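Local coordinates for protein polyketide biosynthesis 3-hydroxy-3-methylglutaryl-ACP synthase PksG (Bacillus subtilis, PDB 4YXT) that catalyses the aldol condensation of the acetyl group carried by the acyl carrier protein AcpK with a beta-ketothioester polyketide intermediate during bacillaene synthesis, at residues P402-E407 / R414-I419; L46-P51 / L386-I391. The protein carries 1 engineered substitution. All blocks are in the same frame, centred on the assembly; numbering follows the deposited sequence.

Contact 1. Residues P402-E407 / R414-I419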
# COMPACT_ATOMS: atom_id res chain seq x y z
N PRO A 402 26.15 -13.67 -3.52
CA PRO A 402 25.20 -14.16 -2.54
C PRO A 402 23.77 -13.87 -2.98
O PRO A 402 23.51 -12.79 -3.44
CB PRO A 402 25.55 -13.36 -1.28
CG PRO A 402 26.95 -12.93 -1.48
CD PRO A 402 27.06 -12.67 -2.95
N ARG A 403 22.90 -14.86 -2.88
CA ARG A 403 21.45 -14.67 -3.04
C ARG A 403 20.73 -15.18 -1.76
O ARG A 403 21.27 -16.01 -1.00
CB ARG A 403 20.94 -15.39 -4.28
CG ARG A 403 21.68 -15.05 -5.56
CD ARG A 403 21.69 -16.17 -6.58
NE ARG A 403 21.95 -17.50 -6.01
CZ ARG A 403 23.11 -17.93 -5.49
NH1 ARG A 403 24.19 -17.15 -5.42
NH2 ARG A 403 23.19 -19.17 -5.04
N LEU A 404 19.52 -14.65 -1.55
CA LEU A 404 18.74 -14.96 -0.38
C LEU A 404 17.80 -16.05 -0.70
O LEU A 404 17.23 -16.09 -1.77
CB LEU A 404 17.95 -13.76 0.10
CG LEU A 404 17.53 -13.82 1.57
CD1 LEU A 404 18.75 -13.71 2.47
CD2 LEU A 404 16.56 -12.69 1.96
N PHE A 405 17.58 -16.93 0.26
CA PHE A 405 16.60 -17.99 0.08
C PHE A 405 15.84 -18.21 1.35
O PHE A 405 16.35 -17.93 2.41
CB PHE A 405 17.28 -19.29 -0.37
CG PHE A 405 17.75 -19.22 -1.78
CD1 PHE A 405 16.83 -19.16 -2.82
CD2 PHE A 405 19.10 -19.16 -2.07
CE1 PHE A 405 17.24 -19.04 -4.12
CE2 PHE A 405 19.52 -19.06 -3.39
CZ PHE A 405 18.59 -19.00 -4.41
N LEU A 406 14.60 -18.68 1.21
CA LEU A 406 13.77 -18.99 2.35
C LEU A 406 14.25 -20.33 2.88
O LEU A 406 14.24 -21.33 2.16
CB LEU A 406 12.30 -19.13 1.91
CG LEU A 406 11.23 -19.48 2.93
CD1 LEU A 406 11.20 -18.60 4.17
CD2 LEU A 406 9.84 -19.47 2.28
N GLU A 407 14.65 -20.34 4.15
CA GLU A 407 15.19 -21.52 4.78
C GLU A 407 14.10 -22.26 5.55
O GLU A 407 14.07 -23.47 5.57
CB GLU A 407 16.31 -21.08 5.73
CG GLU A 407 17.22 -22.19 6.27
CD GLU A 407 17.80 -21.86 7.64
OE1 GLU A 407 17.08 -21.23 8.47
OE2 GLU A 407 18.96 -22.24 7.89
N ARG A 414 9.32 -16.04 9.10
CA ARG A 414 10.17 -16.49 8.00
C ARG A 414 11.65 -16.23 8.21
O ARG A 414 12.06 -15.10 8.46
CB ARG A 414 9.76 -15.84 6.69
CG ARG A 414 8.32 -16.02 6.39
CD ARG A 414 7.98 -15.72 4.97
NE ARG A 414 6.65 -16.19 4.70
CZ ARG A 414 6.24 -16.61 3.52
NH1 ARG A 414 7.08 -16.66 2.50
NH2 ARG A 414 5.00 -17.02 3.36
N LYS A 415 12.46 -17.26 8.00
CA LYS A 415 13.89 -17.06 8.16
C LYS A 415 14.62 -17.37 6.89
O LYS A 415 14.37 -18.38 6.26
CB LYS A 415 14.37 -17.87 9.35
CG LYS A 415 13.65 -17.43 10.65
CD LYS A 415 13.78 -18.46 11.75
CE LYS A 415 15.25 -18.78 12.03
NZ LYS A 415 15.36 -20.23 12.29
N TYR A 416 15.49 -16.43 6.49
CA TYR A 416 16.18 -16.50 5.24
C TYR A 416 17.67 -16.74 5.46
O TYR A 416 18.16 -16.64 6.55
CB TYR A 416 15.93 -15.24 4.39
CG TYR A 416 14.45 -14.99 4.15
CD1 TYR A 416 13.84 -15.38 2.99
CD2 TYR A 416 13.66 -14.37 5.14
CE1 TYR A 416 12.47 -15.17 2.80
CE2 TYR A 416 12.31 -14.14 4.95
CZ TYR A 416 11.72 -14.54 3.78
OH TYR A 416 10.39 -14.33 3.61
N ARG A 417 18.37 -17.10 4.41
CA ARG A 417 19.79 -17.44 4.48
C ARG A 417 20.47 -17.04 3.18
O ARG A 417 19.87 -17.15 2.10
CB ARG A 417 19.90 -18.95 4.67
CG ARG A 417 21.31 -19.49 4.86
CD ARG A 417 21.28 -21.00 4.69
NE ARG A 417 22.60 -21.60 4.92
CZ ARG A 417 22.81 -22.89 5.16
NH1 ARG A 417 21.79 -23.74 5.21
NH2 ARG A 417 24.04 -23.34 5.37
N TRP A 418 21.71 -16.60 3.31
CA TRP A 418 22.56 -16.28 2.18
C TRP A 418 23.22 -17.55 1.63
O TRP A 418 23.65 -18.40 2.37
CB TRP A 418 23.62 -15.30 2.60
CG TRP A 418 23.05 -14.03 3.00
CD1 TRP A 418 22.93 -13.54 4.26
CD2 TRP A 418 22.46 -13.05 2.13
NE1 TRP A 418 22.33 -12.29 4.23
CE2 TRP A 418 22.03 -11.98 2.93
CE3 TRP A 418 22.28 -12.97 0.74
CZ2 TRP A 418 21.43 -10.83 2.39
CZ3 TRP A 418 21.66 -11.86 0.22
CH2 TRP A 418 21.24 -10.80 1.04
N ILE A 419 23.28 -17.69 0.31
CA ILE A 419 23.90 -18.85 -0.31
C ILE A 419 24.67 -18.40 -1.54
O ILE A 419 24.27 -17.43 -2.21
CB ILE A 419 22.85 -19.91 -0.67
CG1 ILE A 419 22.25 -20.46 0.62
CG2 ILE A 419 23.47 -21.02 -1.53
CD1 ILE A 419 21.18 -21.51 0.46
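Five backbone hydrogen bonds join 402-407 to 414-419. Arg403 and Ile419 exchange a reciprocal pair, and the bond from Arg403 N to Ile419 O (3.0 Å) is the straightest of the five, at 168° about the hydrogen. Phe405 and Arg417 form the next hydrogen-bonded pair, and Glu407 N closes the ladder on Lys415 O at 2.9 Å. Between these rungs the alpha carbons lean on carbonyls through CA-H...O contacts, as where Tyr416 CA meets Phe405 O at 3.2 Å. The two strands, 403-410 and 413-419, are the arms of a beta hairpin near the C-terminus, with 413-419 at the edge of a small antiparallel sheet.

Apolar packing divides between the faces of the hairpin. On the face of Leu404, Leu406, Tyr416 and Trp418, Leu404 has CG anti to its backbone N (chi1 -158°), which carries CD1 over the centre of the Trp418 six-membered ring, 3.7 Å from the centroid, a CH-pi contact. Leu404 CG also abuts Tyr416 CB at 3.5 Å, while Leu406 CD1 rests over one face of the Tyr416 ring, displaced toward its rim. Helix 51-64 touches both aromatic residues. On the other face, Phe405 CD2 meets the tip of Ile419, CD1, at 4.0 Å.

Charged groups contribute more loosely. Glu407 OE2 stands 4.2 Å from Arg417 NH1, well out of the guanidinium plane, so any attraction is probably purely electrostatic. The Arg403 side chain bends at chi3 (-43°), laying one face of its guanidinium against Ile419 O. Arg414 and Tyr416 direct their polar ends to Asp50.

Contact 2. Residues L46-P51 / L386-I391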
# COMPACT_ATOMS: atom_id res chain seq x y z
N LEU A 46 10.83 -20.97 -7.26
CA LEU A 46 10.98 -22.23 -6.56
C LEU A 46 10.45 -22.14 -5.12
O LEU A 46 10.30 -21.03 -4.56
CB LEU A 46 12.45 -22.61 -6.55
CG LEU A 46 13.08 -22.62 -7.94
CD1 LEU A 46 14.52 -22.10 -7.98
CD2 LEU A 46 12.99 -24.03 -8.46
N PRO A 47 10.18 -23.30 -4.51
CA PRO A 47 9.65 -23.39 -3.16
C PRO A 47 10.42 -22.59 -2.11
O PRO A 47 9.84 -22.16 -1.11
CB PRO A 47 9.76 -24.89 -2.87
CG PRO A 47 9.48 -25.50 -4.19
CD PRO A 47 10.21 -24.63 -5.16
N TYR A 48 11.72 -22.39 -2.32
CA TYR A 48 12.52 -21.65 -1.36
C TYR A 48 12.77 -20.21 -1.84
O TYR A 48 13.73 -19.57 -1.45
CB TYR A 48 13.82 -22.39 -1.04
CG TYR A 48 14.49 -23.00 -2.22
CD1 TYR A 48 14.37 -24.37 -2.50
CD2 TYR A 48 15.23 -22.22 -3.09
CE1 TYR A 48 15.02 -24.92 -3.61
CE2 TYR A 48 15.86 -22.75 -4.19
CZ TYR A 48 15.76 -24.09 -4.45
OH TYR A 48 16.42 -24.56 -5.55
N GLU A 49 11.92 -19.72 -2.72
CA GLU A 49 11.93 -18.31 -3.05
C GLU A 49 10.56 -17.83 -2.66
O GLU A 49 9.61 -18.61 -2.56
CB GLU A 49 12.18 -18.11 -4.50
CG GLU A 49 13.53 -18.60 -4.94
CD GLU A 49 13.67 -18.49 -6.43
OE1 GLU A 49 12.97 -19.23 -7.16
OE2 GLU A 49 14.43 -17.60 -6.84
N ASP A 50 10.50 -16.54 -2.37
CA ASP A 50 9.27 -15.87 -2.09
C ASP A 50 9.44 -14.41 -2.53
O ASP A 50 10.44 -14.06 -3.11
CB ASP A 50 8.90 -16.05 -0.62
CG ASP A 50 9.70 -15.20 0.31
OD1 ASP A 50 10.57 -14.41 -0.13
OD2 ASP A 50 9.38 -15.29 1.51
N PRO A 51 8.42 -13.58 -2.33
CA PRO A 51 8.66 -12.16 -2.73
C PRO A 51 9.74 -11.39 -2.00
O PRO A 51 10.21 -10.35 -2.51
CB PRO A 51 7.31 -11.51 -2.48
CG PRO A 51 6.35 -12.65 -2.64
CD PRO A 51 7.00 -13.86 -2.08
N LEU A 386 12.52 -26.01 4.61
CA LEU A 386 12.76 -26.21 3.18
C LEU A 386 14.07 -26.94 2.86
O LEU A 386 15.02 -26.91 3.66
CB LEU A 386 12.71 -24.85 2.46
CG LEU A 386 11.25 -24.40 2.31
CD1 LEU A 386 11.04 -23.05 2.94
CD2 LEU A 386 10.79 -24.44 0.86
N ASP A 387 14.11 -27.58 1.69
CA ASP A 387 15.29 -28.31 1.21
C ASP A 387 15.80 -27.78 -0.10
O ASP A 387 15.17 -27.91 -1.15
CB ASP A 387 15.02 -29.81 1.06
CG ASP A 387 16.13 -30.52 0.30
OD1 ASP A 387 17.30 -30.60 0.78
OD2 ASP A 387 15.84 -30.94 -0.84
N PHE A 388 16.98 -27.20 -0.03
CA PHE A 388 17.61 -26.62 -1.17
C PHE A 388 18.09 -27.67 -2.16
O PHE A 388 18.80 -27.34 -3.09
CB PHE A 388 18.77 -25.74 -0.70
CG PHE A 388 18.35 -24.60 0.19
CD1 PHE A 388 17.13 -23.95 0.00
CD2 PHE A 388 19.19 -24.15 1.19
CE1 PHE A 388 16.77 -22.90 0.81
CE2 PHE A 388 18.83 -23.09 2.01
CZ PHE A 388 17.62 -22.46 1.81
N GLU A 389 17.71 -28.93 -1.96
CA GLU A 389 18.08 -30.04 -2.86
C GLU A 389 16.86 -30.65 -3.57
O GLU A 389 16.99 -31.61 -4.31
CB GLU A 389 18.84 -31.14 -2.08
CG GLU A 389 20.04 -30.66 -1.26
CD GLU A 389 21.28 -30.39 -2.08
OE1 GLU A 389 22.36 -30.19 -1.48
OE2 GLU A 389 21.21 -30.37 -3.33
N MET A 390 15.67 -30.08 -3.34
CA MET A 390 14.43 -30.55 -3.97
C MET A 390 14.54 -30.59 -5.50
O MET A 390 13.70 -31.21 -6.15
CB MET A 390 13.25 -29.66 -3.57
N ILE A 391 15.52 -29.88 -6.05
CA ILE A 391 16.04 -30.11 -7.41
C ILE A 391 17.56 -29.95 -7.36
O ILE A 391 18.07 -28.85 -7.57
CB ILE A 391 15.49 -29.11 -8.45
CG1 ILE A 391 13.95 -29.17 -8.51
CG2 ILE A 391 16.09 -29.40 -9.83
CD1 ILE A 391 13.33 -28.15 -9.46
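Tyr48 and Phe388 carry the aromatic part of the meeting between 46-51 and 386-391. Their rings form a T-shaped pair, planes 84° apart and centroids 5.2 Å apart, in which Phe388 turns its CD1-CE1 edge to one face of Tyr48. CD1 is set off toward the rim, 3.6 Å from Tyr48 CG, and CE1 reaches back to Tyr48 CB at 3.5 Å, so that this methylene lies in the plane of the phenyl ring. With CG in the crowded position between the backbone N and the carbonyl carbon (chi1 41°), the Tyr48 ring lies between Phe388 on one face and Leu46 CB on the opposite face. Tyr48 OH is buried here without a polar partner in the model.

Aliphatic contacts flank the ring pair. Leu386 pushes one methyl, CD2, against the backbone of Pro47, 3.2 Å from its carbonyl O, and the same methyl touches Pro47 CB and Tyr48 CB. At the far end, Leu46 CD2 and Ile391 CD1 meet tip to tip at 4.3 Å.

Hydrogen bonding shapes each loop from within. Residues 46-49 form a type I turn closed by Glu49 N to Leu46 O; Glu49 OE1 then receives Leu46 N in a nearly straight bond of 2.8 Å, through its anti lone pair. A second type I turn, 387-390, is closed by Met390 N to Asp387 O.

Asp50 N-caps helix 51-64 through OD1 and Thr53 N. The first loop leads into that helix and the second into helix 392-397, whose Ile394 and Met395 pack on Tyr48, while strand 403-410 borders both loops through Phe405 and Leu406.

How the contacts relate
Both contacts are partly buried, on the same side of the chain's centre, their centres about 10 Å apart. Contact 1 is local in sequence, a hairpin held by a regular ladder of backbone bonds, whereas contact 2 brings together loops 335 residues apart, one from the N-terminal and one from the C-terminal part of the enzyme, by apolar and aromatic side chains. They meet directly. Asp50 OD2 forms a salt bridge with Arg414 NH1 at 2.9 Å and probably a hydrogen bond with Tyr416 OH, so the residue that caps helix 51-64 also links that helix start to the hairpin. Phe388 bridges the apolar sides, with CE2 3.2 Å from Ile419 CD1.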